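Local atomic coordinates of Orf c02003 protein (Sulfolobus solfataricus P2, PDB entry 2Q00), a protein that is of unknown function, an all-helical member of the archaeal PaREP1/PaREP8 family. Residues 76-89 with 104-117. Numbering follows the deposited sequence.
Sequences NTEIPILWKSAWTL and VKKLKEDVRKLVIF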
# COMPACT_ATOMS: atom_id res chain seq x y z
N ASN A 76 -9.99 -10.53 -4.19
CA ASN A 76 -10.14 -10.47 -2.74
C ASN A 76 -10.94 -9.24 -2.32
O ASN A 76 -10.46 -8.11 -2.41
CB ASN A 76 -8.77 -10.44 -2.06
CG ASN A 76 -8.88 -10.51 -0.55
OD1 ASN A 76 -9.39 -9.59 0.08
ND2 ASN A 76 -8.40 -11.61 0.03
N THR A 77 -12.16 -9.48 -1.84
CA THR A 77 -13.07 -8.42 -1.42
C THR A 77 -12.46 -7.31 -0.54
O THR A 77 -12.85 -6.14 -0.66
CB THR A 77 -14.33 -9.01 -0.72
OG1 THR A 77 -13.96 -10.06 0.18
CG2 THR A 77 -15.31 -9.56 -1.76
N GLU A 78 -11.49 -7.65 0.30
CA GLU A 78 -10.88 -6.67 1.19
C GLU A 78 -9.91 -5.62 0.64
O GLU A 78 -9.80 -4.54 1.20
CB GLU A 78 -10.13 -7.36 2.32
CG GLU A 78 -10.92 -8.33 3.15
CD GLU A 78 -10.16 -8.73 4.40
OE1 GLU A 78 -9.91 -7.84 5.25
OE2 GLU A 78 -9.80 -9.92 4.54
N ILE A 79 -9.20 -5.91 -0.45
CA ILE A 79 -8.21 -4.93 -0.87
C ILE A 79 -8.70 -3.52 -1.17
O ILE A 79 -7.98 -2.55 -0.89
CB ILE A 79 -7.30 -5.44 -2.05
CG1 ILE A 79 -7.94 -5.17 -3.39
CG2 ILE A 79 -7.02 -6.95 -1.87
CD1 ILE A 79 -9.05 -6.13 -3.72
N PRO A 80 -9.91 -3.36 -1.71
CA PRO A 80 -10.30 -1.97 -1.95
C PRO A 80 -10.37 -1.18 -0.65
O PRO A 80 -10.04 0.01 -0.61
CB PRO A 80 -11.66 -2.10 -2.64
CG PRO A 80 -12.21 -3.41 -2.10
CD PRO A 80 -10.98 -4.30 -2.11
N ILE A 81 -10.76 -1.82 0.44
CA ILE A 81 -10.82 -1.10 1.71
C ILE A 81 -9.47 -1.03 2.42
O ILE A 81 -9.24 -0.10 3.20
CB ILE A 81 -11.91 -1.69 2.63
CG1 ILE A 81 -12.00 -3.19 2.47
CG2 ILE A 81 -13.26 -1.08 2.27
CD1 ILE A 81 -13.04 -3.85 3.36
N LEU A 82 -8.57 -1.97 2.15
CA LEU A 82 -7.24 -1.91 2.75
C LEU A 82 -6.56 -0.73 2.07
O LEU A 82 -5.82 0.05 2.70
CB LEU A 82 -6.46 -3.19 2.47
CG LEU A 82 -6.66 -4.38 3.42
CD1 LEU A 82 -8.11 -4.47 3.84
CD2 LEU A 82 -6.23 -5.67 2.73
N TRP A 83 -6.83 -0.57 0.79
CA TRP A 83 -6.26 0.54 0.05
C TRP A 83 -6.65 1.90 0.64
O TRP A 83 -5.82 2.82 0.70
CB TRP A 83 -6.67 0.48 -1.43
CG TRP A 83 -6.17 1.66 -2.18
CD1 TRP A 83 -6.91 2.69 -2.68
CD2 TRP A 83 -4.79 2.00 -2.41
NE1 TRP A 83 -6.08 3.66 -3.20
CE2 TRP A 83 -4.78 3.26 -3.05
CE3 TRP A 83 -3.57 1.37 -2.14
CZ2 TRP A 83 -3.58 3.90 -3.43
CZ3 TRP A 83 -2.39 2.00 -2.51
CH2 TRP A 83 -2.40 3.25 -3.15
N LYS A 84 -7.91 2.05 1.06
CA LYS A 84 -8.36 3.33 1.64
C LYS A 84 -7.45 3.73 2.80
O LYS A 84 -7.01 4.88 2.88
CB LYS A 84 -9.81 3.23 2.11
CG LYS A 84 -10.82 3.04 0.98
CD LYS A 84 -12.27 3.11 1.50
CE LYS A 84 -13.30 2.87 0.38
NZ LYS A 84 -13.24 1.49 -0.20
N SER A 85 -7.18 2.77 3.69
CA SER A 85 -6.30 3.00 4.84
C SER A 85 -4.95 3.54 4.38
O SER A 85 -4.36 4.45 4.99
CB SER A 85 -6.07 1.70 5.60
OG SER A 85 -7.29 1.15 6.03
N ALA A 86 -4.43 2.95 3.30
CA ALA A 86 -3.16 3.37 2.76
C ALA A 86 -3.29 4.84 2.36
O ALA A 86 -2.43 5.67 2.67
CB ALA A 86 -2.77 2.49 1.54
N TRP A 87 -4.39 5.16 1.68
CA TRP A 87 -4.64 6.53 1.22
C TRP A 87 -4.69 7.48 2.41
O TRP A 87 -4.09 8.55 2.38
CB TRP A 87 -5.95 6.58 0.42
CG TRP A 87 -6.24 7.92 -0.23
CD1 TRP A 87 -7.27 8.78 0.07
CD2 TRP A 87 -5.47 8.57 -1.25
NE1 TRP A 87 -7.17 9.92 -0.69
CE2 TRP A 87 -6.08 9.82 -1.51
CE3 TRP A 87 -4.32 8.22 -1.96
CZ2 TRP A 87 -5.57 10.72 -2.45
CZ3 TRP A 87 -3.81 9.11 -2.90
CH2 TRP A 87 -4.44 10.35 -3.13
N THR A 88 -5.38 7.06 3.47
CA THR A 88 -5.51 7.89 4.69
C THR A 88 -4.14 8.18 5.27
O THR A 88 -3.85 9.30 5.70
CB THR A 88 -6.30 7.19 5.79
OG1 THR A 88 -7.61 6.84 5.31
CG2 THR A 88 -6.42 8.11 7.00
N LEU A 89 -3.31 7.15 5.31
CA LEU A 89 -1.96 7.30 5.82
C LEU A 89 -1.26 8.34 4.95
O LEU A 89 -0.56 9.22 5.46
CB LEU A 89 -1.20 5.96 5.75
CG LEU A 89 -1.48 4.99 6.90
CD1 LEU A 89 -0.89 3.63 6.64
CD2 LEU A 89 -0.90 5.60 8.16
N VAL A 104 -1.91 5.53 13.45
CA VAL A 104 -0.98 5.07 12.42
C VAL A 104 -0.86 3.56 12.49
O VAL A 104 -0.89 2.88 11.46
CB VAL A 104 0.41 5.70 12.61
CG1 VAL A 104 1.36 5.17 11.55
CG2 VAL A 104 0.32 7.21 12.54
N LYS A 105 -0.72 3.04 13.71
CA LYS A 105 -0.60 1.60 13.90
C LYS A 105 -1.83 0.89 13.34
O LYS A 105 -1.71 -0.09 12.61
CB LYS A 105 -0.43 1.26 15.38
CG LYS A 105 0.88 1.77 15.95
CD LYS A 105 1.18 1.14 17.30
CE LYS A 105 2.59 1.50 17.75
NZ LYS A 105 2.94 0.86 19.05
N LYS A 106 -3.00 1.42 13.68
CA LYS A 106 -4.27 0.86 13.24
C LYS A 106 -4.39 0.77 11.72
O LYS A 106 -4.82 -0.25 11.18
CB LYS A 106 -5.40 1.72 13.81
CG LYS A 106 -6.77 1.07 13.80
CD LYS A 106 -7.83 2.01 14.42
CE LYS A 106 -7.53 2.34 15.89
NZ LYS A 106 -8.47 3.37 16.42
N LEU A 107 -4.01 1.85 11.04
CA LEU A 107 -4.07 1.89 9.58
C LEU A 107 -2.96 1.04 8.96
O LEU A 107 -3.22 0.24 8.07
CB LEU A 107 -3.97 3.34 9.07
CG LEU A 107 -5.08 4.35 9.44
CD1 LEU A 107 -4.59 5.77 9.20
CD2 LEU A 107 -6.34 4.09 8.64
N LYS A 108 -1.73 1.21 9.45
CA LYS A 108 -0.58 0.46 8.93
C LYS A 108 -0.88 -1.05 8.94
O LYS A 108 -0.39 -1.79 8.10
CB LYS A 108 0.68 0.75 9.76
CG LYS A 108 1.30 -0.49 10.43
CD LYS A 108 1.62 -0.20 11.88
CE LYS A 108 2.59 -1.22 12.48
NZ LYS A 108 2.09 -2.62 12.50
N GLU A 109 -1.70 -1.48 9.90
CA GLU A 109 -2.04 -2.90 9.99
C GLU A 109 -2.81 -3.36 8.74
O GLU A 109 -2.69 -4.51 8.33
CB GLU A 109 -2.85 -3.17 11.26
CG GLU A 109 -2.90 -4.64 11.67
CD GLU A 109 -1.51 -5.29 11.78
OE1 GLU A 109 -0.58 -4.71 12.40
OE2 GLU A 109 -1.37 -6.41 11.24
N ASP A 110 -3.59 -2.46 8.15
CA ASP A 110 -4.33 -2.80 6.94
C ASP A 110 -3.35 -2.91 5.75
O ASP A 110 -3.58 -3.65 4.78
CB ASP A 110 -5.41 -1.74 6.64
CG ASP A 110 -6.59 -1.79 7.61
OD1 ASP A 110 -6.95 -2.89 8.11
OD2 ASP A 110 -7.18 -0.72 7.87
N VAL A 111 -2.26 -2.14 5.84
CA VAL A 111 -1.23 -2.18 4.81
C VAL A 111 -0.53 -3.55 4.86
O VAL A 111 -0.31 -4.18 3.83
CB VAL A 111 -0.17 -1.08 5.02
CG1 VAL A 111 0.94 -1.23 3.98
CG2 VAL A 111 -0.81 0.29 4.92
N ARG A 112 -0.21 -4.00 6.07
CA ARG A 112 0.46 -5.29 6.26
C ARG A 112 -0.32 -6.39 5.56
O ARG A 112 0.25 -7.21 4.82
CB ARG A 112 0.57 -5.64 7.74
CG ARG A 112 1.62 -6.71 8.05
CD ARG A 112 1.27 -7.55 9.29
NE ARG A 112 2.45 -8.02 10.02
CZ ARG A 112 3.44 -8.76 9.51
NH1 ARG A 112 3.42 -9.15 8.23
NH2 ARG A 112 4.47 -9.11 10.28
N LYS A 113 -1.62 -6.42 5.79
CA LYS A 113 -2.49 -7.44 5.20
C LYS A 113 -2.47 -7.33 3.68
O LYS A 113 -2.55 -8.32 2.96
CB LYS A 113 -3.93 -7.23 5.73
CG LYS A 113 -4.84 -8.44 5.58
CD LYS A 113 -6.10 -8.29 6.45
CE LYS A 113 -7.04 -9.49 6.34
NZ LYS A 113 -8.30 -9.26 7.12
N LEU A 114 -2.37 -6.11 3.20
CA LEU A 114 -2.34 -5.88 1.77
C LEU A 114 -1.02 -6.39 1.22
O LEU A 114 -0.98 -7.08 0.20
CB LEU A 114 -2.49 -4.39 1.51
CG LEU A 114 -2.49 -3.93 0.06
CD1 LEU A 114 -3.48 -4.75 -0.76
CD2 LEU A 114 -2.83 -2.45 0.03
N VAL A 115 0.06 -6.06 1.91
CA VAL A 115 1.38 -6.46 1.47
C VAL A 115 1.47 -7.97 1.33
O VAL A 115 1.91 -8.47 0.30
CB VAL A 115 2.46 -5.95 2.46
CG1 VAL A 115 3.81 -6.51 2.09
CG2 VAL A 115 2.50 -4.43 2.43
N ILE A 116 1.04 -8.69 2.36
CA ILE A 116 1.10 -10.15 2.34
C ILE A 116 0.21 -10.75 1.26
O ILE A 116 0.56 -11.75 0.66
CB ILE A 116 0.74 -10.75 3.70
CG1 ILE A 116 -0.71 -10.44 4.04
CG2 ILE A 116 1.69 -10.20 4.78
CD1 ILE A 116 -1.23 -11.15 5.28
N PHE A 117 -0.94 -10.14 1.01
CA PHE A 117 -1.81 -10.66 -0.03
C PHE A 117 -1.01 -10.67 -1.33
O PHE A 117 -1.02 -11.65 -2.07
CB PHE A 117 -3.06 -9.80 -0.21
CG PHE A 117 -4.15 -10.09 0.79
CD1 PHE A 117 -4.48 -11.41 1.13
CD2 PHE A 117 -4.89 -9.05 1.37
CE1 PHE A 117 -5.52 -11.68 2.02
CE2 PHE A 117 -5.93 -9.31 2.25
CZ PHE A 117 -6.26 -10.63 2.58
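Two consecutive helices of this all-helical PaREP1 family protein, 79-95 and 101-122, form a helical hairpin. Their short segments run roughly antiparallel at 134°, with axes 8.1 Å apart at the closest approach. Near the crossing, Leu82 is a knob in a hole made by Asp110, Lys113, Leu114 and Phe117. Its CD2 meets the Phe117 ring at the edge, in plane, 3.7 Å from CE2. The same methyl also touches CB of Lys113 and CB of Leu114.

One turn on, Ser85 OG donates to Asp110 OD2 at 2.6 Å. It reaches the carboxylate on the anti side, 27° out of its plane. Toward the hairpin connection, Leu89 and Leu107 lie alongside with their chains running opposite ways, Leu89 CG 3.7 Å from Leu107 CB. Leu89 CD1 packs on Val111 CG2, and Leu107 CD1 touches Thr88 CG2. The side chains of Trp83 and Ala86 also touch helix 23-45, at Ile38 and Ala34.

At the other end, Lys113 stretches out to Glu78. Its NZ forms a salt bridge with Glu78, donating to OE1 at 2.8 Å on the syn lone pair and more weakly to OE2. Asn76 lies just before the turn that leads into the helix; its OD1 accepts from Glu78 N, a capping bond. With CG anti to the backbone N (chi1 -175°), the amide reaches across to Phe117, and Asn76 ND2 sits 3.4 Å above one face of its ring, displaced from the ring centre, near CZ and CE1.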